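Local coordinates for subclass B3 metallo-beta-lactamase (Sphingobium indicum, PDB 7LUU), which probably hydrolyses beta-lactam antibiotics at a two-zinc active site in which a glutamate serves as one of the metal ligands, at residues A194-M202 against P243-R254; C217-L226 against M255-A266. All blocks are in the same frame, centred on the assembly; numbering follows the deposited sequence.

Contact 1. Residues A194-M202 against P243-R254; sequences AHATPGHTM and PIVKGFEASYRR. With ZN (zinc ion), chain B.
P243 and I244, in the first turn of the helix segment, meet M202. The thioether, bent at chi2 and chi3, curls back so that SD lies 3.5 Å from I244 CD1, while CE lies 3.9 Å from P243 CB. CG2 and CD1 of I244 both lie against the carbonyl O of G199. At G247, without a side chain, the ring of P198 settles against the backbone, P198 CG 3.5 Å from G247 CA. F248 starts out away from the loop, but its ring swings back under G199: G199 CA stands 3.4 Å from the ring centroid, 10° off the normal, a CH-pi contact over the face. S251 OG donates to P198 O (2.7 Å), though OG is modelled too close to T197 to be certain. R254 crosses H195 at about a right angle, CD 3.6 Å from H195 ND1, while H195 NE2 is hydrogen-bonded to S208; R254 NE donates to a water that donates to A196 O. H200, turned away from the helix, binds zinc through NE2 together with E122 and H124. The loop thus runs from strand 190-196 to the metal across helix 242-257, whose F248 and Y252 also pack on helix 282-300.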
loop_
_atom_site.group_PDB
_atom_site.type_symbol
_atom_site.label_atom_id
_atom_site.label_comp_id
_atom_site.label_asym_id
_atom_site.label_seq_id
_atom_site.Cartn_x
_atom_site.Cartn_y
_atom_site.Cartn_z
ATOM N N ALA A 194 4.542 -8.950 7.492
ATOM C CA ALA A 194 4.541 -7.468 7.525
ATOM C C ALA A 194 5.982 -6.970 7.659
ATOM O O ALA A 194 6.751 -7.491 8.489
ATOM C CB ALA A 194 3.707 -7.002 8.746
ATOM N N HIS A 195 6.359 -5.961 6.862
ATOM C CA HIS A 195 7.689 -5.346 6.976
ATOM C C HIS A 195 7.518 -3.853 7.124
ATOM O O HIS A 195 7.009 -3.204 6.216
ATOM C CB HIS A 195 8.572 -5.625 5.760
ATOM C CG HIS A 195 8.640 -7.059 5.400
ATOM N ND1 HIS A 195 9.569 -7.937 5.928
ATOM C CD2 HIS A 195 7.852 -7.786 4.569
ATOM C CE1 HIS A 195 9.382 -9.138 5.399
ATOM N NE2 HIS A 195 8.346 -9.085 4.575
ATOM N N ALA A 196 7.985 -3.298 8.227
ATOM C CA ALA A 196 7.949 -1.832 8.333
ATOM C C ALA A 196 8.846 -1.230 7.272
ATOM O O ALA A 196 10.055 -1.545 7.225
ATOM C CB ALA A 196 8.432 -1.388 9.716
ATOM N N THR A 197 8.306 -0.293 6.447
ATOM C CA THR A 197 9.154 0.337 5.412
ATOM C C THR A 197 8.885 1.840 5.463
ATOM O O THR A 197 8.248 2.412 4.579
ATOM C CB THR A 197 8.917 -0.243 4.007
ATOM O OG1 THR A 197 7.498 -0.315 3.745
ATOM C CG2 THR A 197 9.530 -1.646 3.929
ATOM N N PRO A 198 9.282 2.484 6.552
ATOM C CA PRO A 198 8.957 3.909 6.759
ATOM C C PRO A 198 9.754 4.822 5.850
ATOM O O PRO A 198 10.772 4.444 5.244
ATOM C CB PRO A 198 9.343 4.153 8.224
ATOM C CG PRO A 198 10.433 3.121 8.439
ATOM C CD PRO A 198 10.020 1.914 7.695
ATOM N N GLY A 199 9.261 6.057 5.744
ATOM C CA GLY A 199 9.941 7.129 5.032
ATOM C C GLY A 199 8.899 8.032 4.396
ATOM O O GLY A 199 8.855 9.243 4.566
ATOM N N HIS A 200 8.059 7.432 3.549
ATOM C CA HIS A 200 6.977 8.230 2.975
ATOM C C HIS A 200 6.053 8.708 4.080
ATOM O O HIS A 200 5.633 9.891 4.110
ATOM C CB HIS A 200 6.264 7.351 1.936
ATOM C CG HIS A 200 5.106 8.023 1.268
ATOM N ND1 HIS A 200 5.261 8.997 0.299
ATOM C CD2 HIS A 200 3.771 7.871 1.459
ATOM C CE1 HIS A 200 4.057 9.425 -0.079
ATOM N NE2 HIS A 200 3.145 8.742 0.594
ATOM N N THR A 201 5.741 7.792 5.007
ATOM C CA THR A 201 5.163 8.125 6.318
ATOM C C THR A 201 5.841 7.221 7.325
ATOM O O THR A 201 6.501 6.248 6.961
ATOM C CB THR A 201 3.649 7.893 6.391
ATOM O OG1 THR A 201 3.353 6.489 6.357
ATOM C CG2 THR A 201 2.889 8.578 5.232
ATOM N N MET A 202 5.634 7.512 8.611
ATOM C CA MET A 202 6.317 6.665 9.600
ATOM C C MET A 202 5.755 5.245 9.703
ATOM O O MET A 202 6.495 4.327 10.100
ATOM C CB MET A 202 6.288 7.337 10.969
ATOM C CG MET A 202 7.356 8.437 11.152
ATOM S SD MET A 202 9.052 7.958 10.822
ATOM C CE MET A 202 9.294 6.696 12.112
ATOM N N PRO A 243 13.679 10.689 12.319
ATOM C CA PRO A 243 13.012 9.362 12.247
ATOM C C PRO A 243 12.568 9.002 10.862
ATOM O O PRO A 243 12.607 7.802 10.527
ATOM C CB PRO A 243 11.837 9.488 13.220
ATOM C CG PRO A 243 12.335 10.550 14.232
ATOM C CD PRO A 243 13.085 11.542 13.354
ATOM N N ILE A 244 12.136 9.991 10.063
ATOM C CA ILE A 244 11.701 9.730 8.678
ATOM C C ILE A 244 12.906 9.340 7.812
ATOM O O ILE A 244 12.841 8.391 7.022
ATOM C CB ILE A 244 10.962 10.979 8.126
ATOM C CG1 ILE A 244 9.519 11.078 8.633
ATOM C CG2 ILE A 244 10.997 11.083 6.573
ATOM C CD1 ILE A 244 8.549 10.018 8.014
ATOM N N VAL A 245 14.024 10.069 7.943
ATOM C CA VAL A 245 15.206 9.789 7.140
ATOM C C VAL A 245 15.864 8.472 7.561
ATOM O O VAL A 245 16.243 7.663 6.710
ATOM C CB VAL A 245 16.185 10.960 7.237
ATOM C CG1 VAL A 245 17.504 10.547 6.581
ATOM C CG2 VAL A 245 15.537 12.175 6.492
ATOM N N LYS A 246 16.013 8.236 8.868
ATOM C CA LYS A 246 16.503 6.931 9.312
ATOM C C LYS A 246 15.536 5.845 8.875
ATOM O O LYS A 246 15.946 4.700 8.622
ATOM C CB LYS A 246 16.631 6.934 10.832
ATOM C CG LYS A 246 17.834 7.773 11.323
ATOM C CD LYS A 246 18.973 7.736 10.294
ATOM C CE LYS A 246 20.200 8.647 10.579
ATOM N NZ LYS A 246 21.508 7.900 10.410
ATOM N N GLY A 247 14.248 6.208 8.805
ATOM C CA GLY A 247 13.241 5.267 8.314
ATOM C C GLY A 247 13.507 4.842 6.886
ATOM O O GLY A 247 13.536 3.637 6.574
ATOM N N PHE A 248 13.822 5.816 6.018
ATOM C CA PHE A 248 14.155 5.460 4.639
ATOM C C PHE A 248 15.359 4.521 4.586
ATOM O O PHE A 248 15.360 3.558 3.792
ATOM C CB PHE A 248 14.471 6.713 3.813
ATOM C CG PHE A 248 13.257 7.341 3.142
ATOM C CD1 PHE A 248 12.519 6.651 2.194
ATOM C CD2 PHE A 248 12.829 8.645 3.518
ATOM C CE1 PHE A 248 11.367 7.247 1.583
ATOM C CE2 PHE A 248 11.675 9.202 2.953
ATOM C CZ PHE A 248 11.003 8.541 1.980
ATOM N N GLU A 249 16.375 4.780 5.415
ATOM C CA GLU A 249 17.562 3.929 5.372
ATOM C C GLU A 249 17.197 2.504 5.755
ATOM O O GLU A 249 17.651 1.551 5.109
ATOM C CB GLU A 249 18.648 4.492 6.294
ATOM C CG GLU A 249 19.104 5.868 5.858
ATOM C CD GLU A 249 19.931 6.639 6.923
ATOM O OE1 GLU A 249 20.205 6.116 8.036
ATOM O OE2 GLU A 249 20.313 7.790 6.609
ATOM N N ALA A 250 16.320 2.339 6.763
ATOM C CA ALA A 250 15.910 0.989 7.162
ATOM C C ALA A 250 15.096 0.324 6.067
ATOM O O ALA A 250 15.254 -0.876 5.794
ATOM C CB ALA A 250 15.066 1.061 8.434
ATOM N N SER A 251 14.275 1.110 5.382
ATOM C CA SER A 251 13.493 0.578 4.271
ATOM C C SER A 251 14.389 0.073 3.145
ATOM O O SER A 251 14.083 -0.962 2.532
ATOM C CB SER A 251 12.578 1.657 3.726
ATOM O OG SER A 251 11.558 1.922 4.681
ATOM N N TYR A 252 15.452 0.810 2.821
ATOM C CA TYR A 252 16.321 0.375 1.735
ATOM C C TYR A 252 16.994 -0.937 2.097
ATOM O O TYR A 252 17.119 -1.829 1.246
ATOM C CB TYR A 252 17.362 1.452 1.420
ATOM C CG TYR A 252 16.761 2.764 1.059
ATOM C CD1 TYR A 252 15.517 2.828 0.459
ATOM C CD2 TYR A 252 17.465 3.961 1.339
ATOM C CE1 TYR A 252 14.947 4.054 0.138
ATOM C CE2 TYR A 252 16.926 5.204 1.001
ATOM C CZ TYR A 252 15.662 5.239 0.374
ATOM O OH TYR A 252 15.133 6.481 0.060
ATOM N N ARG A 253 17.400 -1.079 3.368
ATOM C CA ARG A 253 18.030 -2.319 3.831
ATOM C C ARG A 253 17.037 -3.478 3.782
ATOM O O ARG A 253 17.376 -4.572 3.286
ATOM C CB ARG A 253 18.574 -2.177 5.265
ATOM C CG ARG A 253 19.756 -1.174 5.422
ATOM C CD ARG A 253 20.444 -1.219 6.836
ATOM N NE ARG A 253 19.589 -0.767 7.936
ATOM C CZ ARG A 253 19.485 0.510 8.336
ATOM N NH1 ARG A 253 20.177 1.467 7.730
ATOM N NH2 ARG A 253 18.700 0.819 9.332
ATOM N N ARG A 254 15.788 -3.215 4.186
ATOM C CA ARG A 254 14.745 -4.239 4.133
ATOM C C ARG A 254 14.495 -4.648 2.700
ATOM O O ARG A 254 14.444 -5.848 2.369
ATOM C CB ARG A 254 13.445 -3.729 4.767
ATOM C CG ARG A 254 12.238 -4.655 4.526
ATOM C CD ARG A 254 12.515 -6.019 5.207
ATOM N NE ARG A 254 12.881 -5.787 6.607
ATOM C CZ ARG A 254 13.816 -6.468 7.274
ATOM N NH1 ARG A 254 14.487 -7.463 6.684
ATOM N NH2 ARG A 254 14.116 -6.142 8.528
HETATM ZN ZN ZN B . 1.144 8.662 0.466
HETATM O O HOH W 1 11.293 -3.902 8.045
HETATM O O HOH W 2 0.110 8.763 -1.164
#

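Contact 2. Residues C217-L226 against M255-A266; sequences CKAIVFASSL and MGALKCDILISA
I220 and I262 lie side by side and point the same way from neighbouring parallel strands, I220 CG1 4.0 Å from I262 CB. On the same face, I264 reaches in two directions: CD1 comes to 3.9 Å from I220 CG2, and CG2, anti to the backbone N, meets F222 CD2 at 3.7 Å. The F222 ring crosses I264 obliquely and continues toward A266. K218 extends this row at its outer end: its chain crosses I262 at about a right angle, CD against I262 CD1, and its ammonium makes a cation-pi contact with F65. V221 and A223 point to the opposite face. Both methyls of V221 touch L258 CD1, and CG2 also reaches K259 O and C260 CB, whereas A223 CB receives L263 CD1 (3.6 Å) and the methyl of M255. Between the faces runs the parallel ladder: V221 N to I262 O, I264 N to V221 O and A223 N to I264 O, each 2.8 Å. At its start D261 adds two bonds: OD2 takes A219 N through the anti lone pair, nearly straight (2.9 Å, 175°), and D261 N joins I262 N in donating to A219 O, so both the N-H and the C=O of A219 are held, the carbonyl by two donors. A water donating to I220 O and K259 O bridges strand and loop. Disulfides to C212 and C283 tie down C217 and C260. Two parallel strands joined through helix 242-257, which packs on the V221 and A223 face, form a beta-alpha-beta crossover in the second sheet of the metallo-beta-lactamase alpha-beta/beta-alpha sandwich.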
loop_
_atom_site.group_PDB
_atom_site.type_symbol
_atom_site.label_atom_id
_atom_site.label_comp_id
_atom_site.label_asym_id
_atom_site.label_seq_id
_atom_site.Cartn_x
_atom_site.Cartn_y
_atom_site.Cartn_z
ATOM N N CYS A 217 6.802 -21.987 -6.520
ATOM C CA CYS A 217 6.338 -20.868 -5.726
ATOM C C CYS A 217 7.160 -19.643 -6.072
ATOM O O CYS A 217 8.336 -19.742 -6.426
ATOM C CB CYS A 217 6.458 -21.067 -4.234
ATOM S SG CYS A 217 5.482 -22.564 -3.651
ATOM N N LYS A 218 6.510 -18.491 -5.979
ATOM C CA LYS A 218 7.190 -17.211 -6.195
ATOM C C LYS A 218 6.947 -16.333 -4.990
ATOM O O LYS A 218 5.822 -16.273 -4.476
ATOM C CB LYS A 218 6.692 -16.446 -7.402
ATOM C CG LYS A 218 7.080 -17.134 -8.718
ATOM C CD LYS A 218 6.649 -16.187 -9.893
ATOM C CE LYS A 218 6.776 -16.826 -11.265
ATOM N NZ LYS A 218 8.247 -16.863 -11.531
ATOM N N ALA A 219 7.975 -15.631 -4.575
ATOM C CA ALA A 219 7.898 -14.679 -3.483
ATOM C C ALA A 219 7.396 -13.337 -4.000
ATOM O O ALA A 219 8.079 -12.694 -4.825
ATOM C CB ALA A 219 9.284 -14.501 -2.882
ATOM N N ILE A 220 6.194 -12.922 -3.567
ATOM C CA ILE A 220 5.610 -11.665 -4.035
ATOM C C ILE A 220 5.816 -10.609 -2.944
ATOM O O ILE A 220 5.637 -10.867 -1.731
ATOM C CB ILE A 220 4.102 -11.833 -4.324
ATOM C CG1 ILE A 220 3.923 -12.936 -5.413
ATOM C CG2 ILE A 220 3.523 -10.538 -4.798
ATOM C CD1 ILE A 220 2.384 -13.104 -5.771
ATOM N N VAL A 221 6.133 -9.383 -3.367
ATOM C CA VAL A 221 6.245 -8.262 -2.459
ATOM C C VAL A 221 5.275 -7.188 -2.934
ATOM O O VAL A 221 5.389 -6.741 -4.075
ATOM C CB VAL A 221 7.672 -7.690 -2.485
ATOM C CG1 VAL A 221 7.775 -6.416 -1.603
ATOM C CG2 VAL A 221 8.615 -8.768 -1.928
ATOM N N PHE A 222 4.391 -6.710 -2.031
ATOM C CA PHE A 222 3.551 -5.549 -2.320
ATOM C C PHE A 222 4.177 -4.420 -1.541
ATOM O O PHE A 222 4.067 -4.384 -0.296
ATOM C CB PHE A 222 2.102 -5.824 -1.900
ATOM C CG PHE A 222 1.108 -4.744 -2.390
ATOM C CD1 PHE A 222 1.248 -3.439 -1.965
ATOM C CD2 PHE A 222 0.099 -5.057 -3.332
ATOM C CE1 PHE A 222 0.348 -2.478 -2.355
ATOM C CE2 PHE A 222 -0.824 -4.093 -3.717
ATOM C CZ PHE A 222 -0.700 -2.800 -3.246
ATOM N N ALA A 223 4.909 -3.549 -2.254
ATOM C CA ALA A 223 5.764 -2.519 -1.618
ATOM C C ALA A 223 4.984 -1.252 -1.381
ATOM O O ALA A 223 4.259 -0.786 -2.264
ATOM C CB ALA A 223 6.972 -2.197 -2.539
ATOM N N SER A 224 5.083 -0.710 -0.156
ATOM C CA SER A 224 4.583 0.641 0.048
ATOM C C SER A 224 5.391 1.625 -0.773
ATOM O O SER A 224 6.535 1.344 -1.187
ATOM C CB SER A 224 4.678 1.070 1.517
ATOM O OG SER A 224 6.077 1.303 1.848
ATOM N N SER A 225 4.737 2.744 -1.106
ATOM C CA SER A 225 5.500 3.867 -1.640
ATOM C C SER A 225 6.714 4.146 -0.782
ATOM O O SER A 225 6.633 4.162 0.442
ATOM C CB SER A 225 4.617 5.090 -1.703
ATOM O OG SER A 225 5.389 6.211 -2.188
ATOM N N LEU A 226 7.849 4.415 -1.456
ATOM C CA LEU A 226 9.045 4.980 -0.845
ATOM C C LEU A 226 9.324 6.369 -1.414
ATOM O O LEU A 226 10.478 6.780 -1.481
ATOM C CB LEU A 226 10.248 4.044 -1.074
ATOM C CG LEU A 226 10.157 2.639 -0.415
ATOM C CD1 LEU A 226 11.369 1.749 -0.821
ATOM C CD2 LEU A 226 10.045 2.720 1.128
ATOM N N MET A 255 14.273 -3.655 1.827
ATOM C CA MET A 255 13.926 -3.980 0.442
ATOM C C MET A 255 15.079 -4.682 -0.291
ATOM O O MET A 255 14.837 -5.508 -1.170
ATOM C CB MET A 255 13.522 -2.688 -0.289
ATOM C CG MET A 255 12.197 -2.170 0.193
ATOM S SD MET A 255 10.760 -3.273 -0.113
ATOM C CE MET A 255 10.770 -3.210 -1.851
ATOM N N GLY A 256 16.319 -4.435 0.103
ATOM C CA GLY A 256 17.442 -5.199 -0.425
ATOM C C GLY A 256 17.530 -6.624 0.100
ATOM O O GLY A 256 18.079 -7.489 -0.596
ATOM N N ALA A 257 16.998 -6.895 1.291
ATOM C CA ALA A 257 17.018 -8.224 1.902
ATOM C C ALA A 257 15.874 -9.133 1.453
ATOM O O ALA A 257 15.984 -10.360 1.581
ATOM C CB ALA A 257 16.956 -8.125 3.432
ATOM N N LEU A 258 14.757 -8.579 0.976
ATOM C CA LEU A 258 13.602 -9.403 0.699
ATOM C C LEU A 258 13.849 -10.337 -0.456
ATOM O O LEU A 258 14.449 -9.959 -1.465
ATOM C CB LEU A 258 12.397 -8.526 0.334
ATOM C CG LEU A 258 11.672 -7.878 1.462
ATOM C CD1 LEU A 258 10.668 -6.857 0.932
ATOM C CD2 LEU A 258 11.038 -8.957 2.376
ATOM N N LYS A 259 13.310 -11.545 -0.327
ATOM C CA LYS A 259 13.145 -12.414 -1.474
ATOM C C LYS A 259 11.977 -11.817 -2.254
ATOM O O LYS A 259 10.896 -11.545 -1.699
ATOM C CB LYS A 259 12.824 -13.847 -1.032
ATOM C CG LYS A 259 12.830 -14.869 -2.141
ATOM C CD LYS A 259 14.231 -14.963 -2.673
ATOM C CE LYS A 259 14.460 -16.121 -3.616
ATOM N NZ LYS A 259 15.918 -16.120 -3.985
ATOM N N CYS A 260 12.210 -11.639 -3.521
ATOM C CA CYS A 260 11.364 -10.733 -4.283
ATOM C C CYS A 260 11.414 -11.193 -5.729
ATOM O O CYS A 260 12.177 -10.682 -6.583
ATOM C CB CYS A 260 11.927 -9.327 -4.120
ATOM S SG CYS A 260 11.124 -8.078 -5.191
ATOM N N ASP A 261 10.609 -12.218 -6.020
ATOM C CA ASP A 261 10.463 -12.666 -7.385
ATOM C C ASP A 261 9.488 -11.788 -8.163
ATOM O O ASP A 261 9.546 -11.713 -9.409
ATOM C CB ASP A 261 9.912 -14.073 -7.382
ATOM C CG ASP A 261 10.907 -15.086 -6.856
ATOM O OD1 ASP A 261 12.092 -15.062 -7.301
ATOM O OD2 ASP A 261 10.502 -15.840 -5.916
ATOM N N ILE A 262 8.522 -11.188 -7.449
ATOM C CA ILE A 262 7.532 -10.349 -8.081
ATOM C C ILE A 262 7.403 -9.119 -7.198
ATOM O O ILE A 262 7.262 -9.267 -5.976
ATOM C CB ILE A 262 6.189 -11.073 -8.204
ATOM C CG1 ILE A 262 6.306 -12.141 -9.274
ATOM C CG2 ILE A 262 5.026 -10.043 -8.595
ATOM C CD1 ILE A 262 5.003 -13.015 -9.329
ATOM N N LEU A 263 7.433 -7.922 -7.815
ATOM C CA LEU A 263 7.270 -6.653 -7.084
ATOM C C LEU A 263 6.014 -5.968 -7.585
ATOM O O LEU A 263 5.888 -5.683 -8.791
ATOM C CB LEU A 263 8.505 -5.749 -7.343
ATOM C CG LEU A 263 8.295 -4.302 -6.852
ATOM C CD1 LEU A 263 8.101 -4.242 -5.314
ATOM C CD2 LEU A 263 9.445 -3.441 -7.311
ATOM N N ILE A 264 5.070 -5.730 -6.681
ATOM C CA ILE A 264 3.892 -4.886 -6.972
ATOM C C ILE A 264 4.101 -3.603 -6.201
ATOM O O ILE A 264 4.213 -3.655 -4.980
ATOM C CB ILE A 264 2.590 -5.552 -6.508
ATOM C CG1 ILE A 264 2.343 -6.867 -7.253
ATOM C CG2 ILE A 264 1.388 -4.569 -6.749
ATOM C CD1 ILE A 264 1.345 -7.785 -6.518
ATOM N N SER A 265 4.175 -2.455 -6.895
ATOM C CA SER A 265 4.382 -1.150 -6.213
ATOM C C SER A 265 3.017 -0.479 -5.984
ATOM O O SER A 265 2.204 -0.443 -6.895
ATOM C CB SER A 265 5.257 -0.275 -7.158
ATOM O OG SER A 265 5.270 1.062 -6.698
ATOM N N ALA A 266 2.777 0.085 -4.790
ATOM C CA ALA A 266 1.496 0.784 -4.522
ATOM C C ALA A 266 1.101 1.766 -5.645
ATOM O O ALA A 266 -0.040 1.754 -6.114
ATOM C CB ALA A 266 1.596 1.552 -3.213
HETATM O O HOH W 3 8.009 -12.556 -0.732
#

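Contacts 1 and 2 have centres about 15 Å apart and share helix 242-257, most of which belongs to contact 1 and its last turn to contact 2. Their segments alternate along the chain: 194-202, 217-226, 243-254, then 255-266. Strands 190-196, 216-223 and 262-265 belong to one six-stranded mixed sheet, with strand 205-213 lying between the first two. The contacts touch directly: T197 OG1, also bonded to T206, and S224 OG are 2.9 Å apart, a probable hydrogen bond, and H195 packs on L258. One helix thus packs against both chain segments that leave the sheet toward the active site, where H200 binds zinc, S225 lies beside the zinc ligand E122, and A266 precedes the ligand H267.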